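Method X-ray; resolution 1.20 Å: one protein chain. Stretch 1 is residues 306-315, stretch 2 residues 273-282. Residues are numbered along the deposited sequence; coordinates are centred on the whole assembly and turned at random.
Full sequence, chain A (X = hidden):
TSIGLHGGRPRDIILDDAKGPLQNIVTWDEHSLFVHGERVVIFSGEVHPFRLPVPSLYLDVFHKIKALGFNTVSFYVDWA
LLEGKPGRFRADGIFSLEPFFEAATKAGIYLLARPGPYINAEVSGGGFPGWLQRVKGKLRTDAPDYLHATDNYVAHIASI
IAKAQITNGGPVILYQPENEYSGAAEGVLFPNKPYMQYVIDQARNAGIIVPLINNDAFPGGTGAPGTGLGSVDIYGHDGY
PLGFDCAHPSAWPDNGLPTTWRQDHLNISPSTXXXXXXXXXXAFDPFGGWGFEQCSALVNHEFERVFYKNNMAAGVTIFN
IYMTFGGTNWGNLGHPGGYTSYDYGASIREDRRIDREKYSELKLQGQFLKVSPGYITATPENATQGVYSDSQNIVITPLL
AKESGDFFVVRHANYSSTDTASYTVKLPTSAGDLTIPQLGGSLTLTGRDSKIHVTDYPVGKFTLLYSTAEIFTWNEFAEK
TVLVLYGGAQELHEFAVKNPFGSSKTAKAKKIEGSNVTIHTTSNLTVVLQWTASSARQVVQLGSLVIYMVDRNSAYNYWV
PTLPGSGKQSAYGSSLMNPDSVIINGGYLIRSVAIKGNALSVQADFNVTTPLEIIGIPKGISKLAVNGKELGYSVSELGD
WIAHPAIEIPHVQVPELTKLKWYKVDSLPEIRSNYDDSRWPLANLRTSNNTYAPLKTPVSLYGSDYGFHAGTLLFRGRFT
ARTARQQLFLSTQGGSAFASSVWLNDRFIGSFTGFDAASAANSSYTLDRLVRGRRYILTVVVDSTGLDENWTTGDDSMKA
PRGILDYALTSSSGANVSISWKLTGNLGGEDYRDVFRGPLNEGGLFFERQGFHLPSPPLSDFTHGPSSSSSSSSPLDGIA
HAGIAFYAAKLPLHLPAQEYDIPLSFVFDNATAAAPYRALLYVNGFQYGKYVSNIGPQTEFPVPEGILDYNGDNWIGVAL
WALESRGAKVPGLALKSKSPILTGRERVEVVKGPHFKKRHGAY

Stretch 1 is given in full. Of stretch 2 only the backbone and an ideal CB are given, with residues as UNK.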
# COMPACT_ATOMS: atom_id res chain seq x y z
N VAL A 306 -3.49 -8.51 -18.30
CA VAL A 306 -3.04 -7.85 -19.55
C VAL A 306 -1.81 -7.00 -19.32
O VAL A 306 -0.81 -7.10 -20.05
CB VAL A 306 -4.18 -6.99 -20.15
CG1 VAL A 306 -3.69 -6.25 -21.41
CG2 VAL A 306 -5.42 -7.83 -20.49
N PHE A 307 -1.86 -6.10 -18.31
CA PHE A 307 -0.74 -5.18 -18.17
C PHE A 307 0.51 -5.80 -17.57
O PHE A 307 1.64 -5.43 -17.93
CB PHE A 307 -1.13 -3.97 -17.29
CG PHE A 307 -1.99 -2.94 -18.03
CD1 PHE A 307 -3.34 -3.14 -18.21
CD2 PHE A 307 -1.34 -1.76 -18.49
CE1 PHE A 307 -4.10 -2.18 -18.83
CE2 PHE A 307 -2.13 -0.80 -19.15
CZ PHE A 307 -3.48 -1.01 -19.31
N TYR A 308 0.38 -6.74 -16.63
CA TYR A 308 1.60 -7.31 -16.02
C TYR A 308 2.28 -8.23 -17.00
O TYR A 308 3.51 -8.24 -17.12
CB TYR A 308 1.34 -8.00 -14.70
CG TYR A 308 0.84 -7.07 -13.58
CD1 TYR A 308 0.63 -5.72 -13.77
CD2 TYR A 308 0.61 -7.61 -12.32
CE1 TYR A 308 0.19 -4.91 -12.74
CE2 TYR A 308 0.15 -6.81 -11.28
CZ TYR A 308 -0.05 -5.47 -11.50
OH TYR A 308 -0.50 -4.68 -10.46
N LYS A 309 1.51 -9.03 -17.75
CA LYS A 309 2.16 -9.87 -18.78
C LYS A 309 2.74 -8.99 -19.89
O LYS A 309 3.72 -9.41 -20.51
CB LYS A 309 1.15 -10.88 -19.34
CG LYS A 309 0.77 -11.92 -18.26
CD LYS A 309 -0.30 -12.89 -18.75
CE LYS A 309 -0.78 -13.75 -17.56
NZ LYS A 309 -1.71 -14.81 -17.95
N ASN A 310 2.18 -7.78 -20.12
CA ASN A 310 2.83 -6.89 -21.09
C ASN A 310 4.19 -6.43 -20.61
O ASN A 310 5.06 -6.09 -21.44
CB ASN A 310 1.90 -5.69 -21.31
CG ASN A 310 2.41 -4.77 -22.37
OD1 ASN A 310 2.54 -5.19 -23.54
ND2 ASN A 310 2.70 -3.52 -21.98
N ASN A 311 4.45 -6.37 -19.30
CA ASN A 311 5.77 -6.05 -18.80
C ASN A 311 6.70 -7.26 -18.92
O ASN A 311 7.89 -7.09 -19.18
CB ASN A 311 5.68 -5.59 -17.32
CG ASN A 311 4.93 -4.27 -17.22
OD1 ASN A 311 4.93 -3.46 -18.15
ND2 ASN A 311 4.27 -4.04 -16.08
N MET A 312 6.14 -8.47 -18.73
CA MET A 312 6.93 -9.66 -19.01
C MET A 312 7.27 -9.72 -20.50
O MET A 312 8.34 -10.20 -20.87
CB MET A 312 6.15 -10.93 -18.60
CG MET A 312 5.84 -10.85 -17.07
SD MET A 312 4.72 -12.20 -16.64
CE MET A 312 3.97 -11.51 -15.12
N ALA A 313 6.35 -9.20 -21.38
CA ALA A 313 6.68 -9.20 -22.83
C ALA A 313 7.92 -8.37 -23.12
O ALA A 313 8.62 -8.59 -24.11
CB ALA A 313 5.47 -8.66 -23.55
N ALA A 314 8.21 -7.37 -22.27
CA ALA A 314 9.39 -6.50 -22.39
C ALA A 314 10.57 -7.03 -21.57
O ALA A 314 11.62 -6.36 -21.53
CB ALA A 314 9.03 -5.10 -21.98
N GLY A 315 10.44 -8.18 -20.89
CA GLY A 315 11.53 -8.77 -20.15
C GLY A 315 11.79 -8.10 -18.83
O GLY A 315 12.94 -8.12 -18.35
N UNK A 273 19.48 -4.61 -15.42
CA UNK A 273 18.20 -5.29 -15.66
C UNK A 273 17.06 -4.34 -15.87
O UNK A 273 16.96 -3.33 -15.19
CB UNK A 273 17.86 -6.22 -14.49
N UNK A 274 16.16 -4.71 -16.77
CA UNK A 274 14.95 -3.88 -16.93
C UNK A 274 14.12 -3.93 -15.64
O UNK A 274 13.68 -4.98 -15.20
CB UNK A 274 14.12 -4.36 -18.12
N UNK A 275 13.97 -2.74 -15.05
CA UNK A 275 13.40 -2.60 -13.71
C UNK A 275 12.26 -1.60 -13.64
O UNK A 275 12.44 -0.44 -13.99
CB UNK A 275 14.49 -2.18 -12.72
N UNK A 276 11.11 -2.08 -13.20
CA UNK A 276 9.94 -1.26 -12.95
C UNK A 276 9.84 -1.18 -11.42
O UNK A 276 9.34 -2.09 -10.76
CB UNK A 276 8.68 -1.84 -13.59
N UNK A 277 10.38 -0.10 -10.88
CA UNK A 277 10.49 0.02 -9.42
C UNK A 277 9.14 0.36 -8.81
O UNK A 277 8.86 0.08 -7.66
CB UNK A 277 11.52 1.08 -9.04
N UNK A 278 8.21 0.97 -9.57
CA UNK A 278 6.81 1.09 -9.17
C UNK A 278 5.97 0.83 -10.41
O UNK A 278 6.09 1.59 -11.39
CB UNK A 278 6.51 2.46 -8.56
N UNK A 279 5.14 -0.20 -10.36
CA UNK A 279 4.17 -0.41 -11.43
C UNK A 279 2.79 -0.48 -10.79
O UNK A 279 2.61 -1.12 -9.75
CB UNK A 279 4.48 -1.68 -12.23
N UNK A 280 1.81 0.14 -11.43
CA UNK A 280 0.46 0.26 -10.89
C UNK A 280 -0.13 -1.04 -10.35
O UNK A 280 -0.29 -2.05 -11.06
CB UNK A 280 -0.47 0.81 -11.98
N UNK A 281 -0.50 -0.95 -9.07
CA UNK A 281 -1.24 -2.00 -8.38
C UNK A 281 -2.57 -1.51 -7.82
O UNK A 281 -3.22 -2.29 -7.10
CB UNK A 281 -0.39 -2.58 -7.25
N UNK A 282 -2.94 -0.28 -8.09
CA UNK A 282 -4.20 0.27 -7.62
C UNK A 282 -4.22 1.73 -8.02
O UNK A 282 -3.57 2.15 -9.01
CB UNK A 282 -4.37 0.10 -6.11

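Stretch 1 is the end of a helix that closes at Gly315 in a Schellman motif, and stretch 2 runs past it in an extended form with a corner at positions 277 and 278.

At position 273 the CA-to-CB bond points sideways, and no atom of stretch 1 lies within 5.5 Å of the ideal CB. With phi/psi of -66/143 many residues would fit, proline among them. The residue is Pro273.

Position 274 points toward the helix end. Its ideal CB lies 4.0 Å from Gly315 O and 4.7 Å from Ala314 O, and beyond these the methyl group of Ala314 offers an apolar surface. A long apolar or aromatic side chain could reach that methyl, while a small one would stop at the carbonyls. It is Phe274. Its ring lies along the end of the helix: CE2 is 3.8 Å from Ala314 CB, and CD2 is 3.5 Å from Ala314 O and 3.8 Å from Gly315 C.

Position 275 points away in an extended backbone, so stretch 1 sets no preference. Ser275 turns its hydroxyl back along its own stretch, OG donating a hydrogen bond to Pro273 O at 2.8 Å.

Position 276 points toward Asn311, but no atom of stretch 1 comes within 5.5 Å of the ideal CB. The gap suits a medium-sized side chain, either a branched apolar one or a polar one able to address the amide. The residue is Leu276, which bridges the space by van der Waals contact, with CD1 3.4 Å from Asn311 CG.

Positions 277 and 278 form the corner and are out of reach of stretch 1, which therefore leaves both choices free. They are Val277 and Glu278; both carboxylate oxygens of the latter are hydrogen-bonded elsewhere in the structure.

Position 279 points toward the helix again. The ideal CB is 4.5 Å from Asn311 ND2 and 5.4 Å from Tyr308 CE1, and Phe307 lies farther along. A large apolar or aromatic group would fill this space, although the amide could also receive a polar one. It is Phe279, and its 75 Å² covered by stretch 1 is the largest such area in stretch 2. Asn311 ND2 lies over one face of the ring, 3.5 Å from CE1, while CE2 meets Tyr308 CE1 at 3.4 Å and Phe307 CB at 4.1 Å. The Tyr308 and Phe279 rings meet rim to rim, their planes at 77°.

At position 280 the side chain starts sideways, and the backbone makes the main contact: its O accepts a 2.7 Å hydrogen bond from Tyr308 OH. Many side chains would suit. Gln280 directs NE2 to the backbone O of position 282, 3.0 Å away, in a hydrogen bond.

At position 281 an ideal CB would be 3.8 Å from Tyr308 OH, a contact distance that rules out nothing by itself; small residues would suit, and larger ones could lead off sideways. Gly281 brings its CA to 3.5 Å from Tyr308 OH.

Position 282 points away, and its phi/psi of 175/-151 suits glycine; it is Gly282.

Stretch 2 273-282: PFSLVEFQGG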
# COMPACT_ATOMS: atom_id res chain seq x y z
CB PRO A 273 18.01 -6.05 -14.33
CG PRO A 273 19.37 -6.20 -13.73
CD PRO A 273 20.08 -4.91 -14.10
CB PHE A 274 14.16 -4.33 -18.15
CG PHE A 274 12.85 -3.55 -18.32
CD1 PHE A 274 12.75 -2.19 -18.06
CD2 PHE A 274 11.72 -4.28 -18.75
CE1 PHE A 274 11.49 -1.55 -18.16
CE2 PHE A 274 10.50 -3.63 -18.85
CZ PHE A 274 10.39 -2.27 -18.57
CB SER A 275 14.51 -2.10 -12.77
OG SER A 275 15.62 -3.01 -12.74
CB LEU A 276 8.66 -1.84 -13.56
CG LEU A 276 8.67 -1.82 -15.09
CD1 LEU A 276 7.47 -2.60 -15.62
CD2 LEU A 276 8.67 -0.38 -15.61
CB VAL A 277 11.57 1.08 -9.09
CG1 VAL A 277 11.62 1.40 -7.59
CG2 VAL A 277 12.88 0.46 -9.55
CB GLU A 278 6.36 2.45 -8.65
CG GLU A 278 7.20 2.90 -7.44
CD GLU A 278 6.86 4.34 -7.14
OE1 GLU A 278 5.81 4.89 -7.57
OE2 GLU A 278 7.66 5.00 -6.43
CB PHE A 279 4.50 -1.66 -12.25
CG PHE A 279 3.59 -1.66 -13.49
CD1 PHE A 279 3.90 -0.85 -14.61
CD2 PHE A 279 2.42 -2.41 -13.51
CE1 PHE A 279 3.03 -0.84 -15.69
CE2 PHE A 279 1.58 -2.38 -14.60
CZ PHE A 279 1.86 -1.59 -15.68
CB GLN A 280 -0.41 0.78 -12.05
CG GLN A 280 -1.83 1.09 -11.62
CD GLN A 280 -2.47 2.15 -12.51
OE1 GLN A 280 -2.09 2.33 -13.68
NE2 GLN A 280 -3.43 2.87 -11.95
O HOH W 1 -2.26 -5.27 -8.30
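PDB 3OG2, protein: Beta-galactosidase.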